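Local coordinates for putative type VI secretion protein (Escherichia coli, PDB 6SK0) that forms the trimeric puncturing spike at the tip of the type VI secretion system, onto which a phospholipase effector is loaded and held inhibited, at the interface of chains A and B. Residues are numbered along the deposited sequence; one frame, centred on the assembly and turned at random. Chains: chain A/B, Putative type VI secretion protein.

Contact 1: the interface of chains A and B. Residues chain A 556, 559-560, 614, 617-618, 624-626; chain B 564, 630-635.
The carboxylate of B:Asp632 stands over one face of the A:Pro624 ring on its CG–CD side; the B:Pro631 ring lies beyond the CB–CG edge, shifted towards the same face. The two proline rings cross at about a right angle, A:Pro624 CG lying 4.0 Å from B:Pro631 CG. B:Asp632 OD2 sits 3.4 Å from A:Pro624 CG, its side chain crossing the ring obliquely. At the rim of the ring, the carbonyl oxygen B:Ala564 O lies 3.7 Å from A:Pro624 CB. The backbones join through three bonds. B:Asp632 N donates to A:Pro624 O from above the carbonyl plane, at 3.1 Å. The next two bonds are straighter: A:Met626 N to B:Gly633 O, 2.8 Å, and B:Gly635 N to A:Met626 O, both nearly along the C=O axis. They bracket a parallel beta bridge between A:Met626 and B:Ile634, so strand 626-629 of one chain runs beside 634-638 of the other, a parallel strand-to-strand seam between two copies in the VgrG trimer. On the side of the B strand away from the B:Ile634 side chain, A:Leu614 and A:Leu618 of helix 608-618 lay methyls on the glycine backbone, A:Leu614 CD1 being 3.6 Å from B:Gly633 CA. The A:Met626 and B:Ile634 side chains lie alongside and point the same way. With CG anti to the backbone N (chi1 -159°) and a bend at chi3 (81°), A:Met626 brings its terminal methyl CE to 3.6 Å from B:Ile634 CG2.

Contact 2: the interface of chains A and B. Residues chain A 590, 594, 653-659; chain B 661-666.
B:Thr662 points its methyl at helix 578-600 of chain A, while B:Ile661 turns to the other side of the same strand, beside A:Ile653. The threonine CG2, anti to the backbone N (chi1 -68° for OG1), rests against two side chains of the helix, A:Leu590 and A:Met594. A:Leu590 slides past it in the opposite direction and A:Met594 crosses it obliquely. A:Met594 CG packs tightly against B:Thr662 CG2 at 3.3 Å, and A:Leu590 CG is 3.5 Å from the same B:Thr662 CG2. The methionine, bent at chi2 and chi3, carries its CE on towards the B:Ala663 carbonyl. A:Ile653 and B:Ile661 lie side by side, pointing the same way, and B:Ile661 CG2 also reaches the A:Thr659 methyl CG2 at 3.7 Å. Parallel backbone bonds set this alternation: B:Thr662 N to A:Ile653 O (2.7 Å), A:Ser655 N to B:Thr662 O, and B:Gly664 N to A:Ser655 O. At the strand end, A:Ser655 OG takes the crowded position between backbone N and carbonyl carbon (chi1 61°). There A:Ser655 OG hydrogen-bonds A:Thr659 OG1 at 2.7 Å and donates to A:Asp657 O, bracing the turn from within chain A. A:Asp657 O also accepts B:Gln665 N at 3.1 Å, the donor standing steeply above the carbonyl plane. The A:Asp657 and B:Gln665 side chains run alongside, carboxylate and amide planes 68° apart. A:Asn658 crosses B:Gln665 obliquely; its OD1 lies near B:Ser666 N, but that N-H points elsewhere. A:Thr659 N then bonds B:Ser666 O (2.7 Å), where the parallel pairing appears to resume. The site is a corner of the intertwined beta-helix of the VgrG needle: the turn 656-658 of chain A, between strands 651-655 and 659-663, lies against the turn 664-666 that follows strand 659-663 of chain B, the isoleucines probably facing the interior and the helix cladding the outside.

Contact 1: the interface of chains A and B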
loop_
_atom_site.group_PDB
_atom_site.type_symbol
_atom_site.label_atom_id
_atom_site.label_comp_id
_atom_site.label_asym_id
_atom_site.label_seq_id
_atom_site.Cartn_x
_atom_site.Cartn_y
_atom_site.Cartn_z
ATOM N N GLY A 556 15.120 -3.300 17.963
ATOM C CA GLY A 556 16.420 -3.738 17.515
ATOM C C GLY A 556 17.206 -2.599 16.914
ATOM O O GLY A 556 16.856 -2.107 15.842
ATOM N N GLY A 559 18.314 -3.323 13.357
ATOM C CA GLY A 559 17.317 -3.753 12.399
ATOM C C GLY A 559 16.463 -4.876 12.943
ATOM O O GLY A 559 16.828 -5.587 13.876
ATOM N N ILE A 560 15.298 -5.039 12.336
ATOM C CA ILE A 560 14.322 -6.034 12.738
ATOM C C ILE A 560 14.080 -6.946 11.552
ATOM O O ILE A 560 13.707 -6.481 10.469
ATOM C CB ILE A 560 13.008 -5.389 13.207
ATOM C CG1 ILE A 560 13.276 -4.293 14.242
ATOM C CG2 ILE A 560 12.049 -6.445 13.714
ATOM C CD1 ILE A 560 13.252 -4.748 15.650
ATOM N N LEU A 614 17.044 0.872 -0.523
ATOM C CA LEU A 614 16.328 0.034 0.427
ATOM C C LEU A 614 16.768 -1.415 0.317
ATOM O O LEU A 614 16.899 -2.102 1.329
ATOM C CB LEU A 614 14.823 0.153 0.206
ATOM C CG LEU A 614 13.946 -0.649 1.168
ATOM C CD1 LEU A 614 14.150 -0.161 2.592
ATOM C CD2 LEU A 614 12.482 -0.563 0.773
ATOM N N SER A 617 19.989 -1.610 2.112
ATOM C CA SER A 617 19.808 -1.488 3.553
ATOM C C SER A 617 19.248 -2.771 4.157
ATOM O O SER A 617 19.717 -3.230 5.200
ATOM C CB SER A 617 18.881 -0.317 3.866
ATOM O OG SER A 617 19.470 0.913 3.517
ATOM N N LEU A 618 18.247 -3.362 3.510
ATOM C CA LEU A 618 17.527 -4.482 4.098
ATOM C C LEU A 618 18.238 -5.803 3.878
ATOM O O LEU A 618 18.085 -6.714 4.693
ATOM C CB LEU A 618 16.113 -4.562 3.530
ATOM C CG LEU A 618 15.164 -3.406 3.839
ATOM C CD1 LEU A 618 13.805 -3.692 3.243
ATOM C CD2 LEU A 618 15.061 -3.153 5.334
ATOM N N PRO A 624 19.735 -0.133 9.801
ATOM C CA PRO A 624 18.612 -0.463 10.691
ATOM C C PRO A 624 17.262 -0.284 10.022
ATOM O O PRO A 624 16.527 0.669 10.286
ATOM C CB PRO A 624 18.792 0.507 11.862
ATOM C CG PRO A 624 19.627 1.590 11.325
ATOM C CD PRO A 624 20.541 0.969 10.339
ATOM N N GLY A 625 16.942 -1.210 9.127
ATOM C CA GLY A 625 15.636 -1.285 8.526
ATOM C C GLY A 625 14.774 -2.331 9.200
ATOM O O GLY A 625 15.111 -2.896 10.240
ATOM N N MET A 626 13.637 -2.587 8.588
ATOM C CA MET A 626 12.736 -3.619 9.052
ATOM C C MET A 626 12.325 -4.454 7.860
ATOM O O MET A 626 11.847 -3.923 6.855
ATOM C CB MET A 626 11.518 -3.028 9.741
ATOM C CG MET A 626 10.826 -3.992 10.660
ATOM S SD MET A 626 9.438 -3.219 11.478
ATOM C CE MET A 626 8.265 -3.385 10.166
ATOM N N ALA B 564 13.130 -0.320 14.810
ATOM C CA ALA B 564 14.564 -0.415 14.593
ATOM C C ALA B 564 15.297 0.824 15.087
ATOM O O ALA B 564 16.350 1.170 14.551
ATOM C CB ALA B 564 14.863 -0.670 13.117
ATOM N N ALA B 630 11.144 1.914 11.277
ATOM C CA ALA B 630 12.540 1.652 11.102
ATOM C C ALA B 630 13.118 2.932 10.518
ATOM O O ALA B 630 12.507 3.531 9.626
ATOM C CB ALA B 630 12.826 0.458 10.190
ATOM N N PRO B 631 14.261 3.393 11.009
ATOM C CA PRO B 631 14.861 4.596 10.421
ATOM C C PRO B 631 15.348 4.398 8.997
ATOM O O PRO B 631 15.391 5.367 8.235
ATOM C CB PRO B 631 16.015 4.911 11.380
ATOM C CG PRO B 631 16.277 3.647 12.090
ATOM C CD PRO B 631 14.981 2.939 12.204
ATOM N N ASP B 632 15.689 3.178 8.597
ATOM C CA ASP B 632 16.292 2.952 7.292
ATOM C C ASP B 632 15.405 2.135 6.360
ATOM O O ASP B 632 15.901 1.471 5.453
ATOM C CB ASP B 632 17.662 2.305 7.456
ATOM C CG ASP B 632 18.755 3.336 7.634
ATOM O OD1 ASP B 632 18.586 4.464 7.136
ATOM O OD2 ASP B 632 19.765 3.048 8.290
ATOM N N GLY B 633 14.106 2.192 6.552
ATOM C CA GLY B 633 13.229 1.624 5.557
ATOM C C GLY B 633 12.589 0.334 6.018
ATOM O O GLY B 633 13.147 -0.424 6.818
ATOM N N ILE B 634 11.404 0.068 5.495
ATOM C CA ILE B 634 10.637 -1.109 5.862
ATOM C C ILE B 634 10.309 -1.881 4.599
ATOM O O ILE B 634 9.784 -1.315 3.633
ATOM C CB ILE B 634 9.358 -0.738 6.631
ATOM C CG1 ILE B 634 9.716 -0.011 7.929
ATOM C CG2 ILE B 634 8.539 -1.980 6.897
ATOM C CD1 ILE B 634 8.537 0.367 8.782
ATOM N N GLY B 635 10.629 -3.162 4.605
ATOM C CA GLY B 635 10.248 -4.043 3.531
ATOM C C GLY B 635 9.299 -5.121 3.996
ATOM O O GLY B 635 9.597 -5.874 4.925
#

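Contact 2: the interface of chains A and B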
loop_
_atom_site.group_PDB
_atom_site.type_symbol
_atom_site.label_atom_id
_atom_site.label_comp_id
_atom_site.label_asym_id
_atom_site.label_seq_id
_atom_site.Cartn_x
_atom_site.Cartn_y
_atom_site.Cartn_z
ATOM N N LEU A 590 11.779 -5.988 -11.028
ATOM C CA LEU A 590 10.510 -5.644 -11.652
ATOM C C LEU A 590 10.336 -4.134 -11.736
ATOM O O LEU A 590 9.967 -3.600 -12.786
ATOM C CB LEU A 590 9.353 -6.278 -10.884
ATOM C CG LEU A 590 7.975 -6.033 -11.497
ATOM C CD1 LEU A 590 7.872 -6.651 -12.880
ATOM C CD2 LEU A 590 6.860 -6.533 -10.592
ATOM N N MET A 594 10.175 -1.941 -15.196
ATOM C CA MET A 594 9.017 -1.091 -15.426
ATOM C C MET A 594 9.410 0.370 -15.544
ATOM O O MET A 594 8.756 1.133 -16.252
ATOM C CB MET A 594 7.996 -1.279 -14.315
ATOM C CG MET A 594 7.348 -2.623 -14.368
ATOM S SD MET A 594 6.809 -3.098 -15.999
ATOM C CE MET A 594 5.208 -3.744 -15.570
ATOM N N ILE A 653 5.194 -0.239 -4.174
ATOM C CA ILE A 653 4.341 -1.413 -4.145
ATOM C C ILE A 653 4.609 -2.196 -5.415
ATOM O O ILE A 653 4.423 -1.678 -6.521
ATOM C CB ILE A 653 2.859 -1.041 -4.015
ATOM C CG1 ILE A 653 2.636 -0.250 -2.732
ATOM C CG2 ILE A 653 1.996 -2.281 -4.050
ATOM C CD1 ILE A 653 1.295 0.368 -2.640
ATOM N N MET A 654 5.081 -3.422 -5.256
ATOM C CA MET A 654 5.389 -4.302 -6.368
ATOM C C MET A 654 4.559 -5.565 -6.247
ATOM O O MET A 654 4.408 -6.120 -5.159
ATOM C CB MET A 654 6.874 -4.661 -6.414
ATOM C CG MET A 654 7.790 -3.509 -6.723
ATOM S SD MET A 654 8.069 -2.421 -5.319
ATOM C CE MET A 654 9.747 -1.883 -5.645
ATOM N N SER A 655 4.021 -6.015 -7.364
ATOM C CA SER A 655 3.293 -7.266 -7.399
ATOM C C SER A 655 3.683 -7.992 -8.669
ATOM O O SER A 655 3.677 -7.395 -9.747
ATOM C CB SER A 655 1.779 -7.034 -7.344
ATOM O OG SER A 655 1.335 -6.267 -8.447
ATOM N N GLY A 656 4.064 -9.259 -8.535
ATOM C CA GLY A 656 4.204 -10.091 -9.714
ATOM C C GLY A 656 2.891 -10.227 -10.452
ATOM O O GLY A 656 2.854 -10.247 -11.681
ATOM N N ASP A 657 1.808 -10.345 -9.711
ATOM C CA ASP A 657 0.447 -10.325 -10.221
ATOM C C ASP A 657 -0.127 -8.911 -10.104
ATOM O O ASP A 657 0.589 -7.917 -10.226
ATOM C CB ASP A 657 -0.386 -11.391 -9.518
ATOM C CG ASP A 657 -0.173 -12.759 -10.109
ATOM O OD1 ASP A 657 -0.646 -13.753 -9.518
ATOM O OD2 ASP A 657 0.473 -12.845 -11.172
ATOM N N ASN A 658 -1.443 -8.819 -10.009
ATOM C CA ASN A 658 -2.145 -7.558 -9.874
ATOM C C ASN A 658 -1.768 -6.792 -8.606
ATOM O O ASN A 658 -1.320 -7.348 -7.609
ATOM C CB ASN A 658 -3.645 -7.802 -9.859
ATOM C CG ASN A 658 -4.198 -8.161 -11.201
ATOM O OD1 ASN A 658 -3.489 -8.200 -12.191
ATOM N ND2 ASN A 658 -5.490 -8.419 -11.240
ATOM N N THR A 659 -1.974 -5.488 -8.661
ATOM C CA THR A 659 -2.096 -4.646 -7.479
ATOM C C THR A 659 -3.529 -4.142 -7.469
ATOM O O THR A 659 -3.905 -3.326 -8.311
ATOM C CB THR A 659 -1.106 -3.484 -7.497
ATOM O OG1 THR A 659 0.231 -3.985 -7.419
ATOM C CG2 THR A 659 -1.365 -2.546 -6.337
ATOM N N ILE B 661 3.693 2.249 -7.931
ATOM C CA ILE B 661 3.045 0.957 -7.990
ATOM C C ILE B 661 3.507 0.277 -9.263
ATOM O O ILE B 661 3.383 0.836 -10.357
ATOM C CB ILE B 661 1.518 1.068 -7.938
ATOM C CG1 ILE B 661 1.092 1.687 -6.609
ATOM C CG2 ILE B 661 0.893 -0.290 -8.136
ATOM C CD1 ILE B 661 -0.373 1.890 -6.485
ATOM N N THR B 662 4.046 -0.918 -9.112
ATOM C CA THR B 662 4.556 -1.709 -10.216
ATOM C C THR B 662 3.854 -3.057 -10.180
ATOM O O THR B 662 4.113 -3.873 -9.292
ATOM C CB THR B 662 6.072 -1.855 -10.108
ATOM O OG1 THR B 662 6.684 -0.583 -10.330
ATOM C CG2 THR B 662 6.581 -2.807 -11.121
ATOM N N ALA B 663 2.950 -3.277 -11.119
ATOM C CA ALA B 663 2.150 -4.490 -11.170
ATOM C C ALA B 663 2.662 -5.374 -12.292
ATOM O O ALA B 663 2.689 -4.960 -13.454
ATOM C CB ALA B 663 0.670 -4.172 -11.371
ATOM N N GLY B 664 3.072 -6.588 -11.937
ATOM C CA GLY B 664 3.423 -7.555 -12.951
ATOM C C GLY B 664 2.250 -7.976 -13.807
ATOM O O GLY B 664 2.443 -8.459 -14.922
ATOM N N GLN B 665 1.025 -7.824 -13.307
ATOM C CA GLN B 665 -0.116 -8.005 -14.186
ATOM C C GLN B 665 -0.921 -6.722 -14.358
ATOM O O GLN B 665 -0.721 -6.014 -15.336
ATOM C CB GLN B 665 -1.005 -9.125 -13.648
ATOM C CG GLN B 665 -0.496 -10.519 -13.923
ATOM C CD GLN B 665 -0.271 -10.785 -15.393
ATOM O OE1 GLN B 665 -1.025 -10.321 -16.242
ATOM N NE2 GLN B 665 0.766 -11.540 -15.702
ATOM N N SER B 666 -1.676 -6.297 -13.357
ATOM C CA SER B 666 -2.617 -5.212 -13.597
ATOM C C SER B 666 -2.800 -4.401 -12.333
ATOM O O SER B 666 -2.696 -4.910 -11.221
ATOM C CB SER B 666 -3.983 -5.719 -14.077
ATOM O OG SER B 666 -3.993 -5.964 -15.466
#

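Contact 1 and contact 2 have C-alpha centres about 23 Å apart and share no residues, yet follow one pattern. Each pairs a strand of chain A in parallel with a strand of chain B lying eight residues further on, 626-629 against 634-638 and 651-655 against 659-663. Each also sets a chain A helix against the chain B backbone or side chains, helix 608-618 in contact 1 and helix 578-600 in contact 2. The same offset at both places shows one register kept along the spike, in line with the intertwined trimer; separating the chains one at a time would probably be hard.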